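Local coordinates for secreted protein (Kutzneria albida DSM 43870, PDB 5M6Q), which is a microbial transglutaminase that probably joins the side chain of a protein glutamine to an amine by acyl transfer, at residues K129-W139 against M159-P168. Residues are numbered along the deposited sequence; the frame is centred on the assembly and turned at random.
With MES (2-(N-morpholino)-ethanesulfonic acid), chain D.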
loop_
_atom_site.group_PDB
_atom_site.type_symbol
_atom_site.label_atom_id
_atom_site.label_comp_id
_atom_site.label_asym_id
_atom_site.label_seq_id
_atom_site.Cartn_x
_atom_site.Cartn_y
_atom_site.Cartn_z
ATOM N N LYS A 129 -2.536 -3.569 3.594
ATOM C CA LYS A 129 -2.245 -3.314 4.980
ATOM C C LYS A 129 -3.060 -4.237 5.867
ATOM O O LYS A 129 -4.268 -4.387 5.691
ATOM C CB LYS A 129 -2.529 -1.846 5.326
ATOM C CG LYS A 129 -2.350 -1.506 6.788
ATOM C CD LYS A 129 -2.969 -0.118 7.076
ATOM C CE LYS A 129 -2.933 0.216 8.546
ATOM N NZ LYS A 129 -1.534 0.218 9.105
ATOM N N ARG A 130 -2.382 -4.848 6.825
ATOM C CA ARG A 130 -3.028 -5.670 7.824
ATOM C C ARG A 130 -2.928 -4.957 9.166
ATOM O O ARG A 130 -1.889 -4.376 9.507
ATOM C CB ARG A 130 -2.382 -7.058 7.896
ATOM C CG ARG A 130 -2.311 -7.789 6.549
ATOM C CD ARG A 130 -1.867 -9.245 6.710
ATOM N NE ARG A 130 -2.751 -10.012 7.594
ATOM C CZ ARG A 130 -2.565 -11.289 7.928
ATOM N NH1 ARG A 130 -1.535 -11.970 7.437
ATOM N NH2 ARG A 130 -3.415 -11.892 8.749
ATOM N N PHE A 131 -4.009 -4.993 9.923
ATOM C CA PHE A 131 -4.073 -4.241 11.165
ATOM C C PHE A 131 -5.104 -4.833 12.121
ATOM O O PHE A 131 -5.763 -5.830 11.816
ATOM C CB PHE A 131 -4.378 -2.762 10.871
ATOM C CG PHE A 131 -5.709 -2.524 10.184
ATOM C CD1 PHE A 131 -5.853 -2.732 8.815
ATOM C CD2 PHE A 131 -6.803 -2.055 10.906
ATOM C CE1 PHE A 131 -7.060 -2.490 8.178
ATOM C CE2 PHE A 131 -8.031 -1.807 10.270
ATOM C CZ PHE A 131 -8.159 -2.028 8.907
ATOM N N TYR A 132 -5.214 -4.222 13.293
ATOM C CA TYR A 132 -6.114 -4.673 14.342
ATOM C C TYR A 132 -7.316 -3.730 14.406
ATOM O O TYR A 132 -7.164 -2.513 14.342
ATOM C CB TYR A 132 -5.363 -4.720 15.677
ATOM C CG TYR A 132 -6.136 -5.239 16.870
ATOM C CD1 TYR A 132 -6.798 -6.451 16.835
ATOM C CD2 TYR A 132 -6.166 -4.514 18.048
ATOM C CE1 TYR A 132 -7.483 -6.924 17.951
ATOM C CE2 TYR A 132 -6.832 -4.974 19.162
ATOM C CZ TYR A 132 -7.484 -6.172 19.115
ATOM O OH TYR A 132 -8.150 -6.592 20.243
ATOM N N SER A 133 -8.504 -4.304 14.523
ATOM C CA SER A 133 -9.748 -3.548 14.413
ATOM C C SER A 133 -10.040 -2.707 15.638
ATOM O O SER A 133 -10.661 -1.656 15.529
ATOM C CB SER A 133 -10.923 -4.492 14.171
ATOM O OG SER A 133 -11.061 -5.384 15.251
ATOM N N TRP A 134 -9.582 -3.161 16.799
ATOM C CA TRP A 134 -9.927 -2.503 18.054
ATOM C C TRP A 134 -9.030 -1.290 18.306
ATOM O O TRP A 134 -8.157 -1.325 19.167
ATOM C CB TRP A 134 -9.822 -3.501 19.215
ATOM C CG TRP A 134 -10.918 -3.375 20.223
ATOM C CD1 TRP A 134 -11.358 -2.224 20.810
ATOM C CD2 TRP A 134 -11.706 -4.432 20.778
ATOM N NE1 TRP A 134 -12.376 -2.496 21.684
ATOM C CE2 TRP A 134 -12.610 -3.844 21.687
ATOM C CE3 TRP A 134 -11.741 -5.815 20.590
ATOM C CZ2 TRP A 134 -13.534 -4.594 22.417
ATOM C CZ3 TRP A 134 -12.664 -6.560 21.315
ATOM C CH2 TRP A 134 -13.545 -5.947 22.216
ATOM N N GLN A 135 -9.263 -0.213 17.565
ATOM C CA GLN A 135 -8.319 0.899 17.514
ATOM C C GLN A 135 -8.452 1.834 18.706
ATOM O O GLN A 135 -7.581 2.669 18.960
ATOM C CB GLN A 135 -8.501 1.672 16.202
ATOM C CG GLN A 135 -7.816 0.993 15.012
ATOM C CD GLN A 135 -6.322 0.842 15.224
ATOM O OE1 GLN A 135 -5.588 1.833 15.292
ATOM N NE2 GLN A 135 -5.864 -0.396 15.341
ATOM N N ASN A 136 -9.558 1.690 19.427
ATOM C CA ASN A 136 -9.789 2.416 20.668
ATOM C C ASN A 136 -10.259 1.403 21.681
ATOM O O ASN A 136 -11.296 0.777 21.489
ATOM C CB ASN A 136 -10.829 3.520 20.482
ATOM C CG ASN A 136 -10.988 4.398 21.716
ATOM O OD1 ASN A 136 -10.872 3.939 22.855
ATOM N ND2 ASN A 136 -11.253 5.679 21.485
ATOM N N PRO A 137 -9.491 1.230 22.768
ATOM C CA PRO A 137 -9.837 0.196 23.748
ATOM C C PRO A 137 -11.205 0.459 24.396
ATOM O O PRO A 137 -11.791 -0.457 24.963
ATOM C CB PRO A 137 -8.697 0.282 24.765
ATOM C CG PRO A 137 -8.087 1.630 24.573
ATOM C CD PRO A 137 -8.301 2.006 23.151
ATOM N N ASP A 138 -11.705 1.688 24.271
ATOM C CA ASP A 138 -13.025 2.048 24.777
ATOM C C ASP A 138 -14.166 1.532 23.893
ATOM O O ASP A 138 -15.296 1.393 24.364
ATOM C CB ASP A 138 -13.153 3.568 24.919
ATOM C CG ASP A 138 -12.316 4.129 26.064
ATOM O OD1 ASP A 138 -12.086 3.392 27.051
ATOM O OD2 ASP A 138 -11.897 5.309 25.971
ATOM N N TRP A 139 -13.886 1.272 22.616
ATOM C CA TRP A 139 -14.921 0.765 21.713
ATOM C C TRP A 139 -15.492 -0.540 22.255
ATOM O O TRP A 139 -14.775 -1.343 22.851
ATOM C CB TRP A 139 -14.369 0.520 20.305
ATOM C CG TRP A 139 -13.984 1.728 19.540
ATOM C CD1 TRP A 139 -14.126 3.036 19.919
ATOM C CD2 TRP A 139 -13.397 1.748 18.239
ATOM N NE1 TRP A 139 -13.656 3.868 18.931
ATOM C CE2 TRP A 139 -13.210 3.104 17.885
ATOM C CE3 TRP A 139 -13.020 0.751 17.329
ATOM C CZ2 TRP A 139 -12.655 3.483 16.667
ATOM C CZ3 TRP A 139 -12.458 1.131 16.124
ATOM C CH2 TRP A 139 -12.282 2.485 15.802
ATOM N N MET A 159 -11.132 4.359 6.699
ATOM C CA MET A 159 -9.961 4.262 7.566
ATOM C C MET A 159 -9.748 5.489 8.454
ATOM O O MET A 159 -8.729 5.590 9.134
ATOM C CB MET A 159 -8.697 4.025 6.731
ATOM C CG MET A 159 -8.639 2.666 6.032
ATOM S SD MET A 159 -8.581 1.246 7.148
ATOM C CE MET A 159 -6.970 1.391 7.954
ATOM N N SER A 160 -10.707 6.408 8.480
ATOM C CA SER A 160 -10.474 7.669 9.186
ATOM C C SER A 160 -10.320 7.494 10.701
ATOM O O SER A 160 -9.671 8.308 11.341
ATOM C CB SER A 160 -11.593 8.661 8.889
ATOM O OG SER A 160 -12.827 8.165 9.335
ATOM N N THR A 161 -10.895 6.436 11.269
ATOM C CA THR A 161 -10.768 6.189 12.710
ATOM C C THR A 161 -9.475 5.487 13.091
ATOM O O THR A 161 -9.209 5.285 14.282
ATOM C CB THR A 161 -11.907 5.311 13.262
ATOM O OG1 THR A 161 -11.953 4.083 12.527
ATOM C CG2 THR A 161 -13.245 6.029 13.187
ATOM N N TYR A 162 -8.678 5.100 12.095
ATOM C CA TYR A 162 -7.508 4.277 12.359
ATOM C C TYR A 162 -6.397 5.055 13.076
ATOM O O TYR A 162 -6.039 6.152 12.667
ATOM C CB TYR A 162 -6.989 3.673 11.053
ATOM C CG TYR A 162 -5.821 2.771 11.287
ATOM C CD1 TYR A 162 -5.989 1.536 11.914
ATOM C CD2 TYR A 162 -4.544 3.158 10.919
ATOM C CE1 TYR A 162 -4.914 0.712 12.164
ATOM C CE2 TYR A 162 -3.472 2.342 11.147
ATOM C CZ TYR A 162 -3.663 1.113 11.767
ATOM O OH TYR A 162 -2.589 0.300 11.995
ATOM N N ARG A 163 -5.854 4.477 14.144
ATOM C CA ARG A 163 -4.870 5.167 14.999
ATOM C C ARG A 163 -3.539 4.423 15.153
ATOM O O ARG A 163 -2.768 4.732 16.060
ATOM C CB ARG A 163 -5.445 5.382 16.403
ATOM C CG ARG A 163 -6.851 5.920 16.459
ATOM C CD ARG A 163 -7.350 5.985 17.905
ATOM N NE ARG A 163 -6.342 6.536 18.814
ATOM C CZ ARG A 163 -5.857 5.907 19.885
ATOM N NH1 ARG A 163 -6.297 4.691 20.212
ATOM N NH2 ARG A 163 -4.933 6.502 20.637
ATOM N N TYR A 164 -3.290 3.428 14.308
ATOM C CA TYR A 164 -2.068 2.619 14.389
ATOM C C TYR A 164 -1.883 1.898 15.728
ATOM O O TYR A 164 -0.753 1.612 16.130
ATOM C CB TYR A 164 -0.833 3.478 14.113
ATOM C CG TYR A 164 -0.829 4.095 12.738
ATOM C CD1 TYR A 164 -0.289 3.419 11.651
ATOM C CD2 TYR A 164 -1.370 5.353 12.527
ATOM C CE1 TYR A 164 -0.294 3.978 10.393
ATOM C CE2 TYR A 164 -1.378 5.925 11.279
ATOM C CZ TYR A 164 -0.844 5.242 10.214
ATOM O OH TYR A 164 -0.864 5.833 8.970
ATOM N N ARG A 165 -2.986 1.587 16.398
ATOM C CA ARG A 165 -2.930 0.850 17.652
ATOM C C ARG A 165 -2.755 -0.648 17.427
ATOM O O ARG A 165 -3.497 -1.244 16.655
ATOM C CB ARG A 165 -4.199 1.074 18.476
ATOM C CG ARG A 165 -4.127 0.380 19.843
ATOM C CD ARG A 165 -5.409 0.508 20.684
ATOM N NE ARG A 165 -5.240 -0.189 21.954
ATOM C CZ ARG A 165 -5.984 -1.211 22.355
ATOM N NH1 ARG A 165 -6.980 -1.639 21.597
ATOM N NH2 ARG A 165 -5.740 -1.798 23.524
ATOM N N ALA A 166 -1.801 -1.256 18.134
ATOM C CA ALA A 166 -1.590 -2.702 18.074
ATOM C C ALA A 166 -2.545 -3.449 18.990
ATOM O O ALA A 166 -2.940 -2.942 20.037
ATOM C CB ALA A 166 -0.161 -3.054 18.450
ATOM N N ARG A 167 -2.894 -4.669 18.607
ATOM C CA ARG A 167 -3.395 -5.617 19.586
ATOM C C ARG A 167 -2.328 -5.776 20.682
ATOM O O ARG A 167 -1.172 -6.061 20.381
ATOM C CB ARG A 167 -3.717 -6.956 18.936
ATOM C CG ARG A 167 -4.280 -7.952 19.935
ATOM C CD ARG A 167 -4.667 -9.251 19.319
ATOM N NE ARG A 167 -5.268 -10.099 20.339
ATOM C CZ ARG A 167 -5.321 -11.422 20.294
ATOM N NH1 ARG A 167 -4.804 -12.081 19.263
ATOM N NH2 ARG A 167 -5.901 -12.082 21.288
ATOM N N PRO A 168 -2.707 -5.558 21.951
ATOM C CA PRO A 168 -1.725 -5.607 23.050
ATOM C C PRO A 168 -0.901 -6.897 23.015
ATOM O O PRO A 168 -1.479 -7.985 22.979
ATOM C CB PRO A 168 -2.593 -5.550 24.311
ATOM C CG PRO A 168 -3.907 -4.964 23.862
ATOM C CD PRO A 168 -4.090 -5.376 22.432
HETATM O O1 MES D . -11.244 -6.463 27.599
HETATM C C2 MES D . -10.113 -5.593 27.723
HETATM C C3 MES D . -10.276 -4.333 26.876
HETATM N N4 MES D . -10.682 -4.764 25.541
HETATM C C5 MES D . -11.803 -5.681 25.368
HETATM C C6 MES D . -11.504 -6.882 26.256
HETATM C C7 MES D . -10.271 -3.971 24.395
HETATM C C8 MES D . -9.626 -5.036 23.516
HETATM S S MES D . -7.966 -4.852 23.484
HETATM O O1S MES D . -7.337 -6.198 23.563
HETATM O O2S MES D . -7.587 -4.213 22.201
HETATM O O3S MES D . -7.501 -3.995 24.602
HETATM O O HOH W 1 -3.270 -2.011 13.886
#
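The side-chain oxygen OE1 of Q135 is gripped by two backbone amides of the facing loop: R165 N comes in on a lone pair at 2.8 Å, and R163 N is tilted from the carbonyl plane at 2.9 Å. On the same amide, NE2 of Q135 donates to R165 O at 2.8 Å and also to Y132 O in its own segment, so four bonds fix its rotation. A bend at chi2 (-60°) brings this amide obliquely against CD1 and CE1 of Y162, with Q135 CD 3.4 Å from CE1 and the two planes 28° apart. With an alanine here, the amides of R163 and R165 would probably lose their shared acceptor and a gap would open beside Y162.

Two arginines reach back across the contact. NH1 of R163 meets Q135 O in the carbonyl plane at 2.7 Å, while R165, extended from CG to NE, sets NH1 2.7 Å from W134 O. The R165 guanidinium, with P137 CB over one face, also holds the sulfonate of a buffer molecule (MES). R167 CB sits 3.5 Å from the Y132 ring centroid, over its face, a CH-pi contact. At the other end, M159 CE lies over one face of the F131 ring, also CH-pi, while SD approaches obliquely, a Met-aromatic contact; K129 NZ hydrogen-bonds to Y162 OH and, outside the segments, to Y175 OH.

Residues 129-131 finish strand 122-131, between strands 174-179 and 214-223 of the antiparallel transglutaminase sheet; the chain then loops toward helix 141-146, against which W134 packs, and the loop 159-168 folds back over this exit, loop against loop.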